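Local atomic coordinates of oxysterol-binding protein homolog 3 (Saccharomyces cerevisiae, PDB entry 4IC4), a protein that carries lipids such as sterols in a hydrophobic pocket and transfers them between membranes, in transport coupled to phosphoinositides. Residues A[122-128]-A[140-146]; A[318-324]-A[393-397]; A[71-76]-A[150-154]; A[181-185]-A[197-201]. All coordinates share one frame; numbering follows the deposited sequence.

Interaction 1 (A[122-128]-A[140-146]); sequences PLLAETF and ISEKVSH
S141 meets the ring of F128 at its edge. S141 OG lies near the plane of the F128 ring, 4.2 Å from F128 CD2. S141 OG also donates to F128 O over 2.9 Å, in the carbonyl plane and on a lone pair. S141 OG stands between its own backbone N and carbonyl carbon (chi1 62°), which turns it to this oxygen. F128 N returns a bond to S141 O. At the next pair, T127 and E142 lie side by side and point the same way, with T127 CG2 3.8 Å from E142 CG. T127 OG1 bonds to T319, and the E142 carboxylate holds the backbone N of K362 and Y363. A water joins E142 OE2 to A125 O. Further on, the extended K143 chain runs past L123 O, with K143 CD 3.4 Å from that oxygen. K143 N bonds to E126 O and A125 N to K143 O, both at 3.0 Å. Residues L123 to E126 form a type II turn. L123 N donates to E126 OE2 from above the carboxylate plane, at 2.8 Å. R324 also grips OE2, and S321 holds E126 OE1. L124 CD1 lies 3.6 Å from S145 N. The arrangement is an antiparallel beta hairpin at the start of the barrel strands in the OSBP-related domain, and it leads into H146 of the phosphatidylinositol 4-phosphate site.

Interaction 2 (A[318-324]-A[393-397]); sequences PTDSRLR and ISQLW
This is a mainly apolar contact between the C-terminal residues and the loop just before helix 325-331. The W397 indole carries it. R324 CG lies over one face of the six-membered ring of W397, 3.8 Å from its centroid, a CH-pi contact. On the opposite face sits a water, over the ring centre. That water donates to P318 O and accepts from L396 N, each at 2.8 Å. D320 O and L323 CB meet the ring at its edge, L323 CB 3.8 Å from W397 CZ2. W397 CG lies between its backbone N and carbonyl carbon (chi1 58°), which swings the ring over the loop. The loop is shaped by an Asx turn. D320 OD2 accepts from R322 N and forms a salt bridge with R322 NH1, the two donors coming from opposite faces of the carboxylate. A 3-10 turn at 321-323 follows, with R324 at the N-cap. The R324 guanidinium forms a salt bridge with D326. At the other end P318 crosses two side chains at about a right angle. P318 CD lies 3.7 Å from I393 CG2, and P318 CB 3.3 Å from Q395 OE1. T319 CG2 packs 3.9 Å from L396 CD1.

Interaction 3 (A[71-76]-A[150-154]); sequences ILQLIS and VFAFF
F151 is the first residue of strand 150-154 to meet helix 71-76. The strand belongs to the antiparallel beta barrel of the OSBP-related domain, and the helix packs across one face of it. The two axes approach to 9.8 Å, at 46° between their directions. I71 crosses F151 at about a right angle. I71 CG2 lies over one face of the F151 ring, 4.2 Å from its centroid, a CH-pi contact. With CG1 beside the I71 backbone N (chi1 -63°), CG2 is the branch left to lie on the ring. L72 comes to F151 obliquely, with L72 CD2 3.6 Å from F151 CD1. I75 CD1 makes a looser contact with F151 CD2.

F153 is the next residue along to face the helix. I75 crosses F153 at about a right angle and sits over one face of its ring, with I75 CG2 3.7 Å from the F153 centroid. Packing is tight here, since I75 CB comes within 3.3 Å of F153 CZ. The ring edge is turned to the helix backbone. L72 O lies in the ring plane, 3.5 Å from F153 CE1, and S76 OG is near the same edge. F128 and S141 of the neighbouring hairpin touch this layer too. L72 O accepts from S76 OG at 2.9 Å and from S76 N at 3.2 Å, and the two donors reach it from opposite faces of its carbonyl plane.

Interaction 4 (A[181-185]-A[197-201]); sequences NEGIL and EWTQP
L185 N donates to W198 O over 2.8 Å. The return bond, from W198 N to L185 O, is weak at 3.3 Å. The two residues are a hydrogen-bonded pair of the antiparallel beta hairpin formed by strands 177-189 and 195-199 of the barrel. E197 CA also makes a CA-H...O contact with L185 O. Beyond it the strands part, and waters fill in for direct backbone bonds. One water donates to N181 O and G183 O and accepts from Q200 N. A second bridges N181 N and Q200 O. A third lies between G183 N and T199 OG1. The break is at G183, whose phi of 145° suits a residue without a side chain. The side chains of N181 and Q200 run side by side there, their amide planes 25° apart. OD1 of N181 and NE2 of Q200 are close, but the angle is too poor for a hydrogen bond. On the face of I184 and T199, I184 CG2 packs 3.8 Å from E197 CB, and the E197 carboxylate pairs with R186. On the other face L185 covers W198, whose ring also touches helix 94-104. W198 chi1 is 73°, which brings the indole back under L185. L185 CB lies over the centre of the six-membered ring of W198, 4.1 Å from its centroid, and L185 CD2 is 3.6 Å from W198 NE1.

Overall arrangement
From the N terminus, helix 71-76 opens the loop that interaction 3 closes at strand 150-154. Interaction 1 is nested inside that loop and closes a short hairpin, with 11 residues between its segments. Its strand 137-145 is the sheet neighbour of strand 150-157. The two contacts touch: S141 packs on F153, and V144 bonds to V150 and E142 to A152 across the strands. Interaction 4 follows in series, a second hairpin with 11 residues between its segments. It touches none of the others; interaction 3 is nearest, about 5 Å away at the closest atoms. Interaction 2 comes last. It closes a loop of 68 residues holding helices 325-331, 335-354 and 381-386, and its segment 318-324 packs on the first hairpin.

Interaction 1 (A[122-128]-A[140-146])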
# COMPACT_ATOMS: atom_id res chain seq x y z
N PRO A 122 -5.01 -11.03 -1.49
CA PRO A 122 -4.82 -11.80 -0.26
C PRO A 122 -6.03 -12.69 0.01
O PRO A 122 -7.12 -12.46 -0.53
CB PRO A 122 -4.69 -10.71 0.81
CG PRO A 122 -4.21 -9.51 0.04
CD PRO A 122 -5.02 -9.59 -1.23
N LEU A 123 -5.84 -13.70 0.83
CA LEU A 123 -6.93 -14.58 1.20
C LEU A 123 -7.60 -13.95 2.41
O LEU A 123 -6.98 -13.18 3.14
CB LEU A 123 -6.40 -15.96 1.59
CG LEU A 123 -5.60 -16.69 0.51
CD1 LEU A 123 -5.00 -17.96 1.10
CD2 LEU A 123 -6.50 -17.00 -0.67
N LEU A 124 -8.88 -14.25 2.63
CA LEU A 124 -9.54 -13.73 3.81
C LEU A 124 -8.74 -14.26 5.01
O LEU A 124 -8.40 -15.45 5.06
CB LEU A 124 -10.99 -14.23 3.87
CG LEU A 124 -11.78 -13.86 5.12
CD1 LEU A 124 -11.91 -12.35 5.25
CD2 LEU A 124 -13.16 -14.49 5.02
N ALA A 125 -8.44 -13.38 5.96
CA ALA A 125 -7.70 -13.72 7.17
C ALA A 125 -6.19 -13.79 6.96
O ALA A 125 -5.44 -14.09 7.89
CB ALA A 125 -8.21 -15.03 7.77
N GLU A 126 -5.74 -13.53 5.73
CA GLU A 126 -4.31 -13.49 5.47
C GLU A 126 -3.82 -12.24 6.21
O GLU A 126 -4.56 -11.25 6.35
CB GLU A 126 -4.03 -13.35 3.97
CG GLU A 126 -2.56 -13.21 3.60
CD GLU A 126 -2.32 -13.29 2.10
OE1 GLU A 126 -1.33 -12.71 1.61
OE2 GLU A 126 -3.13 -13.93 1.40
N THR A 127 -2.58 -12.27 6.69
CA THR A 127 -2.02 -11.14 7.41
C THR A 127 -0.66 -10.76 6.86
O THR A 127 -0.07 -11.49 6.06
CB THR A 127 -1.84 -11.48 8.91
OG1 THR A 127 -1.03 -12.66 9.03
CG2 THR A 127 -3.18 -11.71 9.58
N PHE A 128 -0.18 -9.59 7.25
CA PHE A 128 1.15 -9.18 6.86
C PHE A 128 1.67 -8.24 7.92
O PHE A 128 1.09 -7.18 8.17
CB PHE A 128 1.19 -8.47 5.50
CG PHE A 128 2.55 -7.97 5.14
CD1 PHE A 128 3.61 -8.86 4.95
CD2 PHE A 128 2.80 -6.60 5.02
CE1 PHE A 128 4.90 -8.40 4.66
CE2 PHE A 128 4.08 -6.13 4.73
CZ PHE A 128 5.13 -7.03 4.55
N ILE A 140 0.90 -4.01 11.34
CA ILE A 140 0.21 -5.28 11.21
C ILE A 140 -1.01 -5.01 10.32
O ILE A 140 -1.63 -3.95 10.40
CB ILE A 140 -0.25 -5.87 12.57
CG1 ILE A 140 -0.98 -7.20 12.33
CG2 ILE A 140 -1.17 -4.91 13.30
CD1 ILE A 140 -0.14 -8.25 11.62
N SER A 141 -1.31 -5.95 9.43
CA SER A 141 -2.44 -5.81 8.53
C SER A 141 -3.13 -7.16 8.37
O SER A 141 -2.52 -8.22 8.56
CB SER A 141 -1.99 -5.28 7.17
OG SER A 141 -1.09 -6.16 6.52
N GLU A 142 -4.41 -7.12 8.00
CA GLU A 142 -5.19 -8.34 7.82
C GLU A 142 -6.32 -8.10 6.83
O GLU A 142 -6.90 -7.01 6.79
CB GLU A 142 -5.75 -8.76 9.19
CG GLU A 142 -6.60 -10.02 9.19
CD GLU A 142 -6.93 -10.53 10.59
OE1 GLU A 142 -7.07 -9.71 11.52
OE2 GLU A 142 -7.06 -11.76 10.77
N LYS A 143 -6.63 -9.10 6.01
CA LYS A 143 -7.76 -8.96 5.10
C LYS A 143 -8.95 -9.35 5.98
O LYS A 143 -9.06 -10.51 6.40
CB LYS A 143 -7.65 -9.90 3.91
CG LYS A 143 -8.83 -9.76 2.96
CD LYS A 143 -8.65 -10.60 1.72
CE LYS A 143 -9.83 -10.43 0.78
NZ LYS A 143 -9.65 -11.22 -0.47
N VAL A 144 -9.83 -8.39 6.26
CA VAL A 144 -10.97 -8.64 7.14
C VAL A 144 -12.30 -8.96 6.47
O VAL A 144 -13.25 -9.38 7.14
CB VAL A 144 -11.16 -7.45 8.11
CG1 VAL A 144 -9.91 -7.26 8.96
CG2 VAL A 144 -11.46 -6.17 7.33
N SER A 145 -12.36 -8.77 5.16
CA SER A 145 -13.57 -9.08 4.38
C SER A 145 -13.15 -9.49 2.97
O SER A 145 -12.18 -8.95 2.43
CB SER A 145 -14.49 -7.87 4.31
OG SER A 145 -15.62 -8.16 3.51
N HIS A 146 -13.87 -10.44 2.37
CA HIS A 146 -13.54 -10.91 1.03
C HIS A 146 -14.43 -10.30 -0.05
O HIS A 146 -13.96 -9.97 -1.14
CB HIS A 146 -13.63 -12.44 0.94
CG HIS A 146 -13.16 -12.99 -0.37
ND1 HIS A 146 -13.91 -13.86 -1.13
CD2 HIS A 146 -12.01 -12.80 -1.06
CE1 HIS A 146 -13.25 -14.18 -2.23
NE2 HIS A 146 -12.09 -13.55 -2.20
O HOH W 1 -5.79 -14.12 10.57

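Interaction 2 (A[318-324]-A[393-397])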
# COMPACT_ATOMS: atom_id res chain seq x y z
N PRO A 318 0.63 -18.60 10.94
CA PRO A 318 0.52 -19.35 9.68
C PRO A 318 -0.01 -18.54 8.50
O PRO A 318 0.10 -18.97 7.35
CB PRO A 318 -0.45 -20.48 10.04
CG PRO A 318 -0.21 -20.67 11.51
CD PRO A 318 -0.10 -19.26 12.02
N THR A 319 -0.56 -17.37 8.79
CA THR A 319 -1.21 -16.52 7.79
C THR A 319 -0.44 -15.40 7.09
O THR A 319 -0.99 -14.73 6.22
CB THR A 319 -2.45 -15.87 8.43
OG1 THR A 319 -2.04 -15.13 9.58
CG2 THR A 319 -3.47 -16.93 8.87
N ASP A 320 0.82 -15.18 7.46
CA ASP A 320 1.57 -14.08 6.85
C ASP A 320 1.80 -14.25 5.35
O ASP A 320 2.04 -15.36 4.86
CB ASP A 320 2.92 -13.92 7.55
CG ASP A 320 3.57 -12.57 7.26
OD1 ASP A 320 3.22 -11.57 7.93
OD2 ASP A 320 4.44 -12.52 6.37
N SER A 321 1.72 -13.15 4.60
CA SER A 321 1.93 -13.19 3.16
C SER A 321 3.27 -13.80 2.78
O SER A 321 3.41 -14.38 1.70
CB SER A 321 1.83 -11.79 2.56
OG SER A 321 0.54 -11.23 2.71
N ARG A 322 4.27 -13.67 3.65
CA ARG A 322 5.59 -14.23 3.36
C ARG A 322 5.57 -15.75 3.31
O ARG A 322 6.51 -16.37 2.83
CB ARG A 322 6.60 -13.81 4.43
CG ARG A 322 6.86 -12.32 4.52
CD ARG A 322 7.89 -12.05 5.60
NE ARG A 322 8.13 -10.62 5.82
CZ ARG A 322 7.32 -9.83 6.51
NH1 ARG A 322 6.22 -10.30 7.07
NH2 ARG A 322 7.64 -8.54 6.67
N LEU A 323 4.49 -16.35 3.82
CA LEU A 323 4.39 -17.81 3.83
C LEU A 323 3.56 -18.37 2.68
O LEU A 323 3.38 -19.58 2.57
CB LEU A 323 3.83 -18.27 5.18
CG LEU A 323 4.66 -17.82 6.40
CD1 LEU A 323 4.03 -18.35 7.68
CD2 LEU A 323 6.10 -18.31 6.25
N ARG A 324 3.04 -17.49 1.82
CA ARG A 324 2.24 -17.96 0.69
C ARG A 324 3.13 -18.66 -0.34
O ARG A 324 4.10 -18.09 -0.83
CB ARG A 324 1.48 -16.81 0.04
CG ARG A 324 0.21 -16.48 0.79
CD ARG A 324 -0.70 -15.53 0.06
NE ARG A 324 -1.09 -15.99 -1.27
CZ ARG A 324 -2.12 -15.48 -1.94
NH1 ARG A 324 -2.85 -14.52 -1.39
NH2 ARG A 324 -2.42 -15.90 -3.16
N ILE A 393 -4.96 -20.52 15.31
CA ILE A 393 -4.92 -19.97 13.96
C ILE A 393 -4.83 -21.11 12.96
O ILE A 393 -3.86 -21.88 12.97
CB ILE A 393 -3.71 -19.04 13.78
CG1 ILE A 393 -3.73 -17.94 14.85
CG2 ILE A 393 -3.70 -18.46 12.38
CD1 ILE A 393 -4.96 -17.06 14.83
N SER A 394 -5.83 -21.23 12.10
CA SER A 394 -5.85 -22.30 11.11
C SER A 394 -4.92 -22.02 9.93
O SER A 394 -4.51 -20.89 9.69
CB SER A 394 -7.26 -22.50 10.58
OG SER A 394 -7.69 -21.35 9.86
N GLN A 395 -4.59 -23.08 9.21
CA GLN A 395 -3.74 -22.99 8.03
C GLN A 395 -4.65 -22.71 6.83
O GLN A 395 -5.54 -23.51 6.52
CB GLN A 395 -2.98 -24.30 7.82
CG GLN A 395 -2.02 -24.64 8.94
CD GLN A 395 -0.76 -23.79 8.92
OE1 GLN A 395 -0.03 -23.72 9.91
NE2 GLN A 395 -0.49 -23.15 7.79
N LEU A 396 -4.44 -21.59 6.16
CA LEU A 396 -5.26 -21.24 5.00
C LEU A 396 -4.86 -22.07 3.78
O LEU A 396 -5.62 -22.19 2.82
CB LEU A 396 -5.12 -19.74 4.70
CG LEU A 396 -5.53 -18.81 5.84
CD1 LEU A 396 -5.22 -17.37 5.46
CD2 LEU A 396 -7.02 -18.97 6.14
N TRP A 397 -3.65 -22.64 3.82
CA TRP A 397 -3.16 -23.47 2.72
C TRP A 397 -2.23 -24.54 3.27
O TRP A 397 -1.90 -24.53 4.46
CB TRP A 397 -2.41 -22.61 1.70
CG TRP A 397 -1.25 -21.86 2.27
CD1 TRP A 397 -0.01 -22.35 2.56
CD2 TRP A 397 -1.25 -20.49 2.70
NE1 TRP A 397 0.76 -21.38 3.15
CE2 TRP A 397 0.03 -20.23 3.25
CE3 TRP A 397 -2.20 -19.47 2.67
CZ2 TRP A 397 0.37 -18.98 3.77
CZ3 TRP A 397 -1.86 -18.22 3.19
CH2 TRP A 397 -0.58 -17.99 3.73
OXT TRP A 397 -1.82 -25.40 2.47
O HOH W 2 -1.88 -20.40 6.03

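Interaction 3 (A[71-76]-A[150-154])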
# COMPACT_ATOMS: atom_id res chain seq x y z
N ILE A 71 -1.63 -7.76 -1.84
CA ILE A 71 -2.15 -6.39 -1.71
C ILE A 71 -1.81 -5.82 -0.34
O ILE A 71 -1.60 -4.61 -0.20
CB ILE A 71 -3.67 -6.34 -1.94
CG1 ILE A 71 -3.99 -6.78 -3.37
CG2 ILE A 71 -4.19 -4.91 -1.70
CD1 ILE A 71 -5.47 -6.78 -3.70
N LEU A 72 -1.76 -6.67 0.68
CA LEU A 72 -1.42 -6.18 2.02
C LEU A 72 -0.01 -5.60 1.98
O LEU A 72 0.26 -4.56 2.60
CB LEU A 72 -1.47 -7.32 3.04
CG LEU A 72 -2.85 -7.94 3.30
CD1 LEU A 72 -2.69 -9.15 4.23
CD2 LEU A 72 -3.77 -6.91 3.92
N GLN A 73 0.89 -6.26 1.25
CA GLN A 73 2.26 -5.78 1.13
C GLN A 73 2.30 -4.48 0.31
O GLN A 73 3.03 -3.55 0.65
CB GLN A 73 3.14 -6.88 0.52
CG GLN A 73 3.30 -8.06 1.48
CD GLN A 73 3.98 -9.27 0.87
OE1 GLN A 73 3.58 -9.76 -0.18
NE2 GLN A 73 5.01 -9.77 1.55
N LEU A 74 1.51 -4.41 -0.76
CA LEU A 74 1.46 -3.21 -1.59
C LEU A 74 1.04 -1.99 -0.77
O LEU A 74 1.69 -0.95 -0.81
CB LEU A 74 0.47 -3.38 -2.75
CG LEU A 74 0.16 -2.07 -3.48
CD1 LEU A 74 1.39 -1.61 -4.23
CD2 LEU A 74 -1.00 -2.27 -4.44
N ILE A 75 -0.05 -2.12 -0.03
CA ILE A 75 -0.53 -1.00 0.76
C ILE A 75 0.47 -0.62 1.87
O ILE A 75 0.53 0.54 2.28
CB ILE A 75 -1.92 -1.29 1.32
CG1 ILE A 75 -2.90 -1.46 0.15
CG2 ILE A 75 -2.38 -0.14 2.23
CD1 ILE A 75 -4.31 -1.82 0.56
N SER A 76 1.26 -1.58 2.32
CA SER A 76 2.27 -1.30 3.34
C SER A 76 3.34 -0.35 2.81
O SER A 76 4.06 0.27 3.59
CB SER A 76 2.94 -2.59 3.82
OG SER A 76 2.03 -3.40 4.53
N VAL A 150 -11.77 -5.96 2.00
CA VAL A 150 -11.49 -4.91 2.97
C VAL A 150 -10.21 -5.30 3.70
O VAL A 150 -10.08 -6.42 4.19
CB VAL A 150 -12.63 -4.75 4.01
CG1 VAL A 150 -12.27 -3.67 5.02
CG2 VAL A 150 -13.93 -4.40 3.31
N PHE A 151 -9.27 -4.37 3.75
CA PHE A 151 -7.99 -4.59 4.40
C PHE A 151 -7.82 -3.60 5.55
O PHE A 151 -8.08 -2.41 5.40
CB PHE A 151 -6.86 -4.43 3.38
CG PHE A 151 -7.05 -5.24 2.14
CD1 PHE A 151 -6.83 -6.62 2.14
CD2 PHE A 151 -7.48 -4.64 0.96
CE1 PHE A 151 -7.03 -7.38 0.99
CE2 PHE A 151 -7.68 -5.40 -0.20
CZ PHE A 151 -7.46 -6.77 -0.18
N ALA A 152 -7.38 -4.11 6.70
CA ALA A 152 -7.18 -3.26 7.87
C ALA A 152 -5.70 -3.16 8.20
O ALA A 152 -4.98 -4.16 8.14
CB ALA A 152 -7.95 -3.83 9.06
N PHE A 153 -5.26 -1.95 8.53
CA PHE A 153 -3.86 -1.68 8.86
C PHE A 153 -3.72 -0.87 10.14
O PHE A 153 -4.52 0.02 10.41
CB PHE A 153 -3.19 -0.87 7.74
CG PHE A 153 -3.08 -1.59 6.44
CD1 PHE A 153 -1.88 -2.18 6.05
CD2 PHE A 153 -4.18 -1.70 5.60
CE1 PHE A 153 -1.78 -2.87 4.84
CE2 PHE A 153 -4.09 -2.39 4.39
CZ PHE A 153 -2.89 -2.97 4.02
N PHE A 154 -2.69 -1.19 10.91
CA PHE A 154 -2.39 -0.46 12.13
C PHE A 154 -0.87 -0.36 12.23
O PHE A 154 -0.19 -1.37 12.40
CB PHE A 154 -2.94 -1.16 13.37
CG PHE A 154 -2.72 -0.40 14.65
CD1 PHE A 154 -3.05 0.95 14.74
CD2 PHE A 154 -2.19 -1.04 15.77
CE1 PHE A 154 -2.86 1.65 15.93
CE2 PHE A 154 -1.99 -0.34 16.97
CZ PHE A 154 -2.33 1.01 17.05

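Interaction 4 (A[181-185]-A[197-201])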
# COMPACT_ATOMS: atom_id res chain seq x y z
N ASN A 181 -8.56 3.96 -3.55
CA ASN A 181 -8.48 3.21 -2.30
C ASN A 181 -9.54 3.90 -1.46
O ASN A 181 -9.35 5.05 -1.04
CB ASN A 181 -7.10 3.37 -1.65
CG ASN A 181 -6.14 2.25 -2.00
OD1 ASN A 181 -4.95 2.33 -1.71
ND2 ASN A 181 -6.65 1.20 -2.63
N GLU A 182 -10.66 3.24 -1.25
CA GLU A 182 -11.74 3.81 -0.46
C GLU A 182 -11.45 3.60 1.01
O GLU A 182 -11.31 2.47 1.48
CB GLU A 182 -13.08 3.17 -0.83
CG GLU A 182 -13.37 3.18 -2.32
CD GLU A 182 -14.74 2.62 -2.67
OE1 GLU A 182 -15.24 1.74 -1.94
OE2 GLU A 182 -15.32 3.06 -3.70
N GLY A 183 -11.35 4.70 1.75
CA GLY A 183 -11.06 4.61 3.16
C GLY A 183 -10.21 5.78 3.60
O GLY A 183 -9.39 6.29 2.83
N ILE A 184 -10.40 6.20 4.84
CA ILE A 184 -9.65 7.32 5.37
C ILE A 184 -8.44 6.88 6.18
O ILE A 184 -8.54 6.02 7.05
CB ILE A 184 -10.54 8.20 6.28
CG1 ILE A 184 -11.73 8.74 5.48
CG2 ILE A 184 -9.73 9.34 6.87
CD1 ILE A 184 -12.68 9.59 6.28
N LEU A 185 -7.28 7.44 5.86
CA LEU A 185 -6.08 7.13 6.62
C LEU A 185 -6.15 8.05 7.83
O LEU A 185 -6.25 9.27 7.68
CB LEU A 185 -4.81 7.42 5.82
CG LEU A 185 -4.55 6.52 4.60
CD1 LEU A 185 -5.43 6.98 3.45
CD2 LEU A 185 -3.08 6.61 4.21
N GLU A 197 -6.18 13.42 8.80
CA GLU A 197 -6.97 12.47 8.02
C GLU A 197 -6.95 12.83 6.55
O GLU A 197 -6.84 14.00 6.17
CB GLU A 197 -8.42 12.46 8.51
CG GLU A 197 -8.62 11.95 9.92
CD GLU A 197 -10.05 12.13 10.41
OE1 GLU A 197 -10.98 11.69 9.71
OE2 GLU A 197 -10.23 12.72 11.50
N TRP A 198 -7.03 11.80 5.71
CA TRP A 198 -7.07 12.00 4.27
C TRP A 198 -7.42 10.71 3.57
O TRP A 198 -7.27 9.62 4.13
CB TRP A 198 -5.72 12.55 3.76
CG TRP A 198 -4.58 11.57 3.72
CD1 TRP A 198 -4.22 10.76 2.67
CD2 TRP A 198 -3.62 11.32 4.76
NE1 TRP A 198 -3.10 10.03 3.00
CE2 TRP A 198 -2.71 10.36 4.27
CE3 TRP A 198 -3.45 11.82 6.06
CZ2 TRP A 198 -1.64 9.88 5.04
CZ3 TRP A 198 -2.38 11.35 6.82
CH2 TRP A 198 -1.49 10.39 6.31
N THR A 199 -7.94 10.84 2.35
CA THR A 199 -8.27 9.70 1.51
C THR A 199 -7.22 9.77 0.40
O THR A 199 -6.94 10.84 -0.12
CB THR A 199 -9.68 9.85 0.90
OG1 THR A 199 -10.66 9.72 1.93
CG2 THR A 199 -9.92 8.77 -0.16
N GLN A 200 -6.62 8.63 0.06
CA GLN A 200 -5.61 8.65 -0.98
C GLN A 200 -6.19 9.15 -2.30
O GLN A 200 -7.33 8.87 -2.63
CB GLN A 200 -4.99 7.26 -1.15
CG GLN A 200 -3.98 6.95 -0.05
CD GLN A 200 -3.19 5.68 -0.28
OE1 GLN A 200 -2.18 5.44 0.39
NE2 GLN A 200 -3.63 4.86 -1.23
N PRO A 201 -5.40 9.92 -3.06
CA PRO A 201 -5.86 10.47 -4.33
C PRO A 201 -6.17 9.41 -5.39
O PRO A 201 -5.66 8.29 -5.34
CB PRO A 201 -4.71 11.38 -4.75
CG PRO A 201 -3.52 10.66 -4.21
CD PRO A 201 -3.98 10.27 -2.82
O HOH W 3 -7.70 6.00 0.82
O HOH W 4 -8.88 6.95 -3.59
O HOH W 5 -6.28 5.56 -4.29
O HOH W 6 -12.38 7.43 1.64